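Local coordinates for Hit-like protein involved in cell-cycle regulation (Bartonella henselae, PDB 3LB5), which probably binds nucleotides and hydrolyses nucleotide conjugates, as a histidine triad protein of the HINT type, and is named for a role in cell-cycle regulation, at residues P41-Y46 / T145-L150; A53-M58 / G63-I68; P69-R74 / T81-P86. One frame throughout, in Å; residues are numbered along the deposited sequence.

Contact 1: residues P41-Y46 / T145-L150; sequences PSVRVY and TPTEIL
The C-terminal helix 147-160 begins here, and its first turn is met by Val43, which leads into the edge strand 44-47 of the antiparallel sheet. Thr147 and Leu150, one helical turn apart, turn their side chains to the valine, and the side-chain touches are apolar, methyl on methyl and on methylene. One methyl of Val43, CG2, serves both residues: it touches Thr147 CG2 at 4.0 Å and Leu150 CB at the same 4.0 Å. The other, Val43 CG1, rests beside the helix backbone, 3.9 Å from Leu150 O. It reaches that carbonyl because it lies opposite the valine's own N (chi1 -179°). In Thr147 the methyl likewise lies opposite the backbone N, which turns it to Val43, while OG1 stays beside that N.

Pro146 sits at the N-cap position, and Leu150 N bonds to Pro146 O at 3.3 Å. In the histidine triad fold of this chain, the segment 41-46 borders strand 51-55 on one side: Val43 pairs with Met55 through the backbone. Further on, Val45 and Tyr46 both face Ala53 in a classic beta bulge.

The valine is buried, and Glu151 and Ala154 of the same helix continue its packing. Its neighbours in sequence point elsewhere. Arg44 NE bonds Ser42 OG at 3.1 Å, nearly straight (163°) and at the edge of the guanidinium, while NH1 makes a salt bridge to Glu47. The side chain of Leu150 also touches Ile57 and lies about 7 Å from a bound unknown ligand.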
loop_
_atom_site.group_PDB
_atom_site.type_symbol
_atom_site.label_atom_id
_atom_site.label_comp_id
_atom_site.label_asym_id
_atom_site.label_seq_id
_atom_site.Cartn_x
_atom_site.Cartn_y
_atom_site.Cartn_z
ATOM N N PRO B 41 21.787 13.115 1.752
ATOM C CA PRO B 41 22.137 11.712 1.980
ATOM C C PRO B 41 20.916 10.870 2.343
ATOM O O PRO B 41 19.860 11.414 2.714
ATOM C CB PRO B 41 23.106 11.768 3.165
ATOM C CG PRO B 41 22.723 13.024 3.915
ATOM C CD PRO B 41 22.115 13.964 2.915
ATOM N N SER B 42 21.072 9.555 2.170
ATOM C CA SER B 42 20.087 8.577 2.599
ATOM C C SER B 42 20.810 7.315 3.079
ATOM O O SER B 42 22.019 7.132 2.840
ATOM C CB SER B 42 19.064 8.269 1.500
ATOM O OG SER B 42 19.670 8.100 0.218
ATOM N N VAL B 43 20.078 6.464 3.784
ATOM C CA VAL B 43 20.616 5.190 4.197
ATOM C C VAL B 43 19.854 4.190 3.350
ATOM O O VAL B 43 18.729 3.806 3.676
ATOM C CB VAL B 43 20.425 4.937 5.721
ATOM C CG1 VAL B 43 21.042 3.597 6.110
ATOM C CG2 VAL B 43 21.055 6.061 6.522
ATOM N N ARG B 44 20.461 3.819 2.232
ATOM C CA ARG B 44 19.796 2.993 1.242
ATOM C C ARG B 44 20.013 1.514 1.559
ATOM O O ARG B 44 21.112 1.113 1.922
ATOM C CB ARG B 44 20.351 3.311 -0.148
ATOM C CG ARG B 44 20.211 4.786 -0.533
ATOM C CD ARG B 44 20.568 5.050 -1.998
ATOM N NE ARG B 44 20.446 6.483 -2.263
ATOM C CZ ARG B 44 20.425 7.041 -3.468
ATOM N NH1 ARG B 44 20.531 6.301 -4.572
ATOM N NH2 ARG B 44 20.307 8.352 -3.569
ATOM N N VAL B 45 18.955 0.721 1.426
ATOM C CA VAL B 45 19.047 -0.719 1.628
ATOM C C VAL B 45 19.027 -1.496 0.302
ATOM O O VAL B 45 19.553 -2.596 0.223
ATOM C CB VAL B 45 17.965 -1.253 2.611
ATOM C CG1 VAL B 45 18.135 -0.621 3.990
ATOM C CG2 VAL B 45 16.556 -0.997 2.113
ATOM N N TYR B 46 18.433 -0.919 -0.731
ATOM C CA TYR B 46 18.276 -1.599 -2.016
ATOM C C TYR B 46 18.037 -0.541 -3.085
ATOM O O TYR B 46 17.470 0.522 -2.810
ATOM C CB TYR B 46 17.107 -2.620 -1.967
ATOM C CG TYR B 46 16.698 -3.212 -3.315
ATOM C CD1 TYR B 46 17.436 -4.234 -3.899
ATOM C CD2 TYR B 46 15.566 -2.750 -3.991
ATOM C CE1 TYR B 46 17.077 -4.777 -5.137
ATOM C CE2 TYR B 46 15.198 -3.282 -5.242
ATOM C CZ TYR B 46 15.964 -4.298 -5.802
ATOM O OH TYR B 46 15.620 -4.847 -7.027
ATOM N N THR B 145 15.949 9.512 14.098
ATOM C CA THR B 145 16.852 8.458 14.570
ATOM C C THR B 145 18.273 8.754 14.066
ATOM O O THR B 145 18.446 8.998 12.874
ATOM C CB THR B 145 16.390 7.067 14.095
ATOM O OG1 THR B 145 15.121 6.769 14.674
ATOM C CG2 THR B 145 17.374 5.979 14.529
ATOM N N PRO B 146 19.286 8.729 14.967
ATOM C CA PRO B 146 20.660 9.022 14.525
ATOM C C PRO B 146 21.096 8.155 13.338
ATOM O O PRO B 146 20.743 6.976 13.265
ATOM C CB PRO B 146 21.499 8.717 15.759
ATOM C CG PRO B 146 20.573 8.990 16.915
ATOM C CD PRO B 146 19.198 8.587 16.433
ATOM N N THR B 147 21.833 8.756 12.407
ATOM C CA THR B 147 22.185 8.087 11.154
ATOM C C THR B 147 22.886 6.745 11.397
ATOM O O THR B 147 22.550 5.745 10.759
ATOM C CB THR B 147 22.994 9.025 10.231
ATOM O OG1 THR B 147 22.194 10.182 9.935
ATOM C CG2 THR B 147 23.346 8.328 8.917
ATOM N N GLU B 148 23.823 6.718 12.350
ATOM C CA GLU B 148 24.517 5.473 12.722
ATOM C C GLU B 148 23.567 4.312 13.086
ATOM O O GLU B 148 23.813 3.164 12.695
ATOM C CB GLU B 148 25.546 5.723 13.836
ATOM N N ILE B 149 22.483 4.608 13.810
ATOM C CA ILE B 149 21.479 3.585 14.147
ATOM C C ILE B 149 20.695 3.073 12.926
ATOM O O ILE B 149 20.445 1.872 12.806
ATOM C CB ILE B 149 20.511 4.042 15.269
ATOM C CG1 ILE B 149 21.282 4.273 16.583
ATOM C CG2 ILE B 149 19.383 3.002 15.481
ATOM C CD1 ILE B 149 20.405 4.725 17.765
ATOM N N LEU B 150 20.323 3.982 12.022
ATOM C CA LEU B 150 19.647 3.603 10.782
ATOM C C LEU B 150 20.493 2.641 9.968
ATOM O O LEU B 150 19.957 1.721 9.339
ATOM C CB LEU B 150 19.319 4.840 9.932
ATOM C CG LEU B 150 18.355 5.822 10.587
ATOM C CD1 LEU B 150 18.207 7.044 9.707
ATOM C CD2 LEU B 150 17.007 5.123 10.843
#

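Contact 2: residues A53-M58 / G63-I68; sequences AFMDIM and GHTLVI
Phe54 and Leu66 face each other as the hydrogen-bonded pair of the hairpin formed by strands 51-55 and 65-69, and this is the tight end of the contact. Leu66 N gives a nearly straight bond to Phe54 O (2.8 Å, 177°), and Phe54 N returns one to Leu66 O at 3.0 Å. Leu66 CB lies over one face of the Phe54 ring, 4.1 Å from its centroid. The Ile68 side chain crosses that of Phe54 at about a right angle, with Ile68 CD1 3.7 Å from Phe54 CE2, and Phe32 meets the same ring edge-to-face. On the other face of the sheet, Ala53 CB rests on Val67 CG2.

Towards Asp56, partly exposed and close to the bound unknown ligand, the strands part. Asp56 N still reaches His64 O at 3.1 Å, but a water donates to that same oxygen and to Asp56 O, bridging the two segments. With CG swung away from the backbone N (chi1 -167°), the Asp56 side chain passes over the imidazole: CB makes a CH-pi contact 3.9 Å from the His64 centroid, and OD2 stands 3.2 Å above the rim near NE2 and CE1. OD1 accepts from Met58 N, two residues on, in an Asx turn.

Coming from above, OD2 is not hydrogen-bonded to His64, whose rotation is fixed by bonds at both nitrogens, from Gln60 N at ND1 and with His127 ND1 at NE2. The carboxylate would therefore probably act through charge rather than by a directional bond.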
loop_
_atom_site.group_PDB
_atom_site.type_symbol
_atom_site.label_atom_id
_atom_site.label_comp_id
_atom_site.label_asym_id
_atom_site.label_seq_id
_atom_site.Cartn_x
_atom_site.Cartn_y
_atom_site.Cartn_z
ATOM N N ALA B 53 15.153 1.990 -2.100
ATOM C CA ALA B 53 14.594 1.680 -0.789
ATOM C C ALA B 53 15.563 2.161 0.256
ATOM O O ALA B 53 16.765 1.897 0.164
ATOM C CB ALA B 53 14.322 0.161 -0.636
ATOM N N PHE B 54 15.046 2.851 1.268
ATOM C CA PHE B 54 15.903 3.560 2.195
ATOM C C PHE B 54 15.190 3.700 3.545
ATOM O O PHE B 54 13.973 3.567 3.636
ATOM C CB PHE B 54 16.327 4.932 1.615
ATOM C CG PHE B 54 15.167 5.867 1.339
ATOM C CD1 PHE B 54 14.791 6.834 2.286
ATOM C CD2 PHE B 54 14.462 5.798 0.131
ATOM C CE1 PHE B 54 13.716 7.724 2.041
ATOM C CE2 PHE B 54 13.373 6.685 -0.125
ATOM C CZ PHE B 54 13.003 7.652 0.843
ATOM N N MET B 55 15.977 3.899 4.585
ATOM C CA MET B 55 15.458 3.958 5.937
ATOM C C MET B 55 14.678 5.243 6.169
ATOM O O MET B 55 15.133 6.336 5.800
ATOM C CB MET B 55 16.610 3.842 6.947
ATOM C CG MET B 55 17.502 2.594 6.763
ATOM S SD MET B 55 16.562 1.068 6.560
ATOM C CE MET B 55 15.822 0.983 8.202
ATOM N N ASP B 56 13.497 5.107 6.776
ATOM C CA ASP B 56 12.766 6.266 7.271
ATOM C C ASP B 56 13.526 6.839 8.476
ATOM O O ASP B 56 13.861 6.094 9.402
ATOM C CB ASP B 56 11.344 5.841 7.689
ATOM C CG ASP B 56 10.406 7.029 7.916
ATOM O OD1 ASP B 56 10.833 8.060 8.478
ATOM O OD2 ASP B 56 9.220 6.937 7.538
ATOM N N ILE B 57 13.805 8.147 8.472
ATOM C CA ILE B 57 14.557 8.783 9.570
ATOM C C ILE B 57 13.722 9.103 10.819
ATOM O O ILE B 57 14.277 9.459 11.863
ATOM C CB ILE B 57 15.360 10.055 9.129
ATOM C CG1 ILE B 57 14.426 11.208 8.725
ATOM C CG2 ILE B 57 16.410 9.690 8.035
ATOM C CD1 ILE B 57 15.155 12.505 8.427
ATOM N N MET B 58 12.403 8.978 10.718
ATOM C CA MET B 58 11.553 9.069 11.909
ATOM C C MET B 58 10.685 7.816 11.964
ATOM O O MET B 58 9.475 7.884 11.732
ATOM C CB MET B 58 10.699 10.335 11.882
ATOM C CG MET B 58 11.483 11.629 12.097
ATOM S SD MET B 58 10.475 13.062 11.642
ATOM C CE MET B 58 10.696 13.060 9.873
ATOM N N GLY B 63 13.502 -0.500 11.783
ATOM C CA GLY B 63 13.529 -1.167 10.473
ATOM C C GLY B 63 12.545 -0.645 9.422
ATOM O O GLY B 63 12.534 -1.128 8.281
ATOM N N HIS B 64 11.722 0.320 9.821
ATOM C CA HIS B 64 10.733 1.004 8.949
ATOM C C HIS B 64 11.465 1.561 7.718
ATOM O O HIS B 64 12.381 2.395 7.843
ATOM C CB HIS B 64 10.083 2.126 9.775
ATOM C CG HIS B 64 9.047 2.955 9.060
ATOM N ND1 HIS B 64 8.221 3.814 9.747
ATOM C CD2 HIS B 64 8.706 3.077 7.752
ATOM C CE1 HIS B 64 7.423 4.443 8.899
ATOM N NE2 HIS B 64 7.700 4.018 7.680
ATOM N N THR B 65 11.068 1.061 6.554
ATOM C CA THR B 65 11.718 1.348 5.280
ATOM C C THR B 65 10.726 2.008 4.323
ATOM O O THR B 65 9.509 1.710 4.349
ATOM C CB THR B 65 12.259 0.045 4.658
ATOM O OG1 THR B 65 13.066 -0.648 5.619
ATOM C CG2 THR B 65 13.106 0.318 3.376
ATOM N N LEU B 66 11.259 2.901 3.478
ATOM C CA LEU B 66 10.472 3.545 2.440
ATOM C C LEU B 66 10.917 3.040 1.072
ATOM O O LEU B 66 12.114 2.833 0.837
ATOM C CB LEU B 66 10.644 5.065 2.510
ATOM C CG LEU B 66 10.303 5.710 3.847
ATOM C CD1 LEU B 66 10.472 7.226 3.775
ATOM C CD2 LEU B 66 8.891 5.350 4.229
ATOM N N VAL B 67 9.964 2.858 0.166
ATOM C CA VAL B 67 10.320 2.484 -1.224
ATOM C C VAL B 67 9.774 3.568 -2.153
ATOM O O VAL B 67 8.582 3.913 -2.068
ATOM C CB VAL B 67 9.706 1.138 -1.621
ATOM C CG1 VAL B 67 9.838 0.885 -3.148
ATOM C CG2 VAL B 67 10.388 -0.011 -0.850
ATOM N N ILE B 68 10.653 4.127 -2.995
ATOM C CA ILE B 68 10.231 5.172 -3.956
ATOM C C ILE B 68 10.617 4.815 -5.387
ATOM O O ILE B 68 11.670 4.199 -5.608
ATOM C CB ILE B 68 10.827 6.604 -3.635
ATOM C CG1 ILE B 68 12.362 6.626 -3.732
ATOM C CG2 ILE B 68 10.322 7.165 -2.295
ATOM C CD1 ILE B 68 12.948 8.081 -3.522
HETATM O O HOH W 1 13.882 3.629 9.842
#

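Contact 3: residues P69-R74 / T81-P86; sequences PKKGSR and TETLFP
Thr83, in the first turns of helix 81-101, spreads its two branches over the chain that leaves strand 65-69, meeting Pro69 with one and Lys71 with the other. The apolar part is a single close touch, Thr83 CG2 on Pro69 CB at 3.5 Å. A chi1 of -65° swings this methyl away from the helix N and toward the proline ring.

The second touch is plain van der Waals contact: Thr83 OG1 lies 3.8 Å from Lys71 CD, a methylene and not a polar partner, where the two side chains cross at about a right angle. Lys71 runs extended until its last torsion, where it bends (chi4 -68°), and NZ ends in a salt bridge to Asp80.

Of the other polar bonds, Pro69 O accepts from His123 NE2, and Lys70 NZ pairs with Glu47. Pro86, which has no N-H to give, marks a kink in the helix.

The helix also faces the second subunit, where Thr81 meets Gln92 and Phe85 meets Phe85 of that subunit, so the arrangement is a strand-loop-helix connection of the histidine triad fold brought to the dimer interface.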
loop_
_atom_site.group_PDB
_atom_site.type_symbol
_atom_site.label_atom_id
_atom_site.label_comp_id
_atom_site.label_asym_id
_atom_site.label_seq_id
_atom_site.Cartn_x
_atom_site.Cartn_y
_atom_site.Cartn_z
ATOM N N PRO B 69 9.806 5.264 -6.373
ATOM C CA PRO B 69 10.289 5.244 -7.749
ATOM C C PRO B 69 11.374 6.329 -7.954
ATOM O O PRO B 69 11.371 7.364 -7.292
ATOM C CB PRO B 69 9.033 5.580 -8.552
ATOM C CG PRO B 69 8.255 6.503 -7.607
ATOM C CD PRO B 69 8.507 5.966 -6.245
ATOM N N LYS B 70 12.282 6.100 -8.886
ATOM C CA LYS B 70 13.239 7.125 -9.252
ATOM C C LYS B 70 12.532 8.097 -10.204
ATOM O O LYS B 70 12.916 9.279 -10.310
ATOM C CB LYS B 70 14.447 6.477 -9.927
ATOM C CG LYS B 70 15.386 5.776 -8.953
ATOM C CD LYS B 70 16.587 5.208 -9.698
ATOM C CE LYS B 70 17.684 4.783 -8.713
ATOM N NZ LYS B 70 18.840 4.108 -9.365
ATOM N N LYS B 71 11.521 7.596 -10.915
ATOM C CA LYS B 71 10.736 8.472 -11.769
ATOM C C LYS B 71 9.699 9.222 -10.940
ATOM O O LYS B 71 8.919 8.602 -10.223
ATOM C CB LYS B 71 10.097 7.722 -12.939
ATOM C CG LYS B 71 9.286 8.634 -13.905
ATOM C CD LYS B 71 8.703 7.827 -15.076
ATOM C CE LYS B 71 8.195 8.741 -16.174
ATOM N NZ LYS B 71 6.987 9.523 -15.721
ATOM N N GLY B 72 9.704 10.552 -11.063
ATOM C CA GLY B 72 8.874 11.429 -10.244
ATOM C C GLY B 72 7.369 11.376 -10.508
ATOM O O GLY B 72 6.923 11.410 -11.649
ATOM N N SER B 73 6.589 11.247 -9.439
ATOM C CA SER B 73 5.164 11.592 -9.463
ATOM C C SER B 73 4.830 12.035 -8.052
ATOM O O SER B 73 5.531 11.664 -7.108
ATOM C CB SER B 73 4.266 10.422 -9.922
ATOM O OG SER B 73 4.283 9.334 -9.021
ATOM N N ARG B 74 3.790 12.846 -7.898
ATOM C CA ARG B 74 3.399 13.316 -6.560
ATOM C C ARG B 74 2.976 12.157 -5.657
ATOM O O ARG B 74 3.243 12.170 -4.453
ATOM C CB ARG B 74 2.241 14.315 -6.660
ATOM C CG ARG B 74 2.650 15.647 -7.340
ATOM C CD ARG B 74 1.536 16.648 -7.387
ATOM N NE ARG B 74 1.103 17.113 -6.077
ATOM C CZ ARG B 74 0.033 16.677 -5.412
ATOM N NH1 ARG B 74 -0.752 15.716 -5.914
ATOM N NH2 ARG B 74 -0.261 17.218 -4.225
ATOM N N THR B 81 1.449 4.059 -14.923
ATOM C CA THR B 81 1.150 2.679 -14.514
ATOM C C THR B 81 2.392 1.765 -14.633
ATOM O O THR B 81 2.622 0.914 -13.765
ATOM C CB THR B 81 -0.046 2.096 -15.305
ATOM O OG1 THR B 81 -1.130 3.035 -15.279
ATOM C CG2 THR B 81 -0.516 0.741 -14.702
ATOM N N GLU B 82 3.210 1.951 -15.670
ATOM C CA GLU B 82 4.422 1.114 -15.834
ATOM C C GLU B 82 5.394 1.241 -14.657
ATOM O O GLU B 82 6.094 0.280 -14.299
ATOM C CB GLU B 82 5.162 1.419 -17.140
ATOM C CG GLU B 82 4.463 0.889 -18.400
ATOM C CD GLU B 82 4.509 -0.634 -18.541
ATOM O OE1 GLU B 82 5.581 -1.244 -18.321
ATOM O OE2 GLU B 82 3.470 -1.224 -18.896
ATOM N N THR B 83 5.432 2.421 -14.053
ATOM C CA THR B 83 6.311 2.674 -12.907
ATOM C C THR B 83 5.932 1.812 -11.709
ATOM O O THR B 83 6.790 1.318 -10.977
ATOM C CB THR B 83 6.281 4.170 -12.520
ATOM O OG1 THR B 83 6.845 4.926 -13.586
ATOM C CG2 THR B 83 7.062 4.457 -11.226
ATOM N N LEU B 84 4.634 1.603 -11.552
ATOM C CA LEU B 84 4.120 0.817 -10.424
ATOM C C LEU B 84 4.617 -0.637 -10.364
ATOM O O LEU B 84 4.646 -1.222 -9.296
ATOM C CB LEU B 84 2.589 0.902 -10.377
ATOM C CG LEU B 84 2.062 2.341 -10.254
ATOM C CD1 LEU B 84 0.526 2.325 -10.198
ATOM C CD2 LEU B 84 2.632 3.131 -9.051
ATOM N N PHE B 85 5.004 -1.213 -11.501
ATOM C CA PHE B 85 5.425 -2.604 -11.523
ATOM C C PHE B 85 6.738 -2.818 -10.775
ATOM O O PHE B 85 6.763 -3.568 -9.794
ATOM C CB PHE B 85 5.421 -3.164 -12.965
ATOM C CG PHE B 85 4.096 -2.995 -13.663
ATOM C CD1 PHE B 85 2.899 -3.021 -12.939
ATOM C CD2 PHE B 85 4.040 -2.790 -15.044
ATOM C CE1 PHE B 85 1.674 -2.845 -13.573
ATOM C CE2 PHE B 85 2.813 -2.619 -15.689
ATOM C CZ PHE B 85 1.633 -2.651 -14.954
ATOM N N PRO B 86 7.824 -2.129 -11.185
ATOM C CA PRO B 86 9.040 -2.270 -10.383
ATOM C C PRO B 86 8.887 -1.772 -8.952
ATOM O O PRO B 86 9.576 -2.269 -8.069
ATOM C CB PRO B 86 10.081 -1.439 -11.152
ATOM C CG PRO B 86 9.305 -0.529 -11.986
ATOM C CD PRO B 86 8.087 -1.334 -12.399
#

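Overall arrangement
Contact 2 is the most central, its centre about 4 Å from that of the chain; the centres of contacts 1 and 3 lie about 12 and 13 Å out, on opposite sides. Contact 1 is nevertheless buried, contact 3 only partly. Contacts 1 and 2 share the sheet: strands 44-47 and 51-55 are neighbours, with backbone bonds such as Val45 N to Ala53 O between them. Contact 3 follows contact 2 directly in sequence, their centres about 17 Å apart, and carries the chain from the sheet to helix 81-101. The chemistry follows the place: backbone ladder, ring packing and water in contact 2, methyl packing in contact 1, and in contact 3 a sparse touch beside the second subunit.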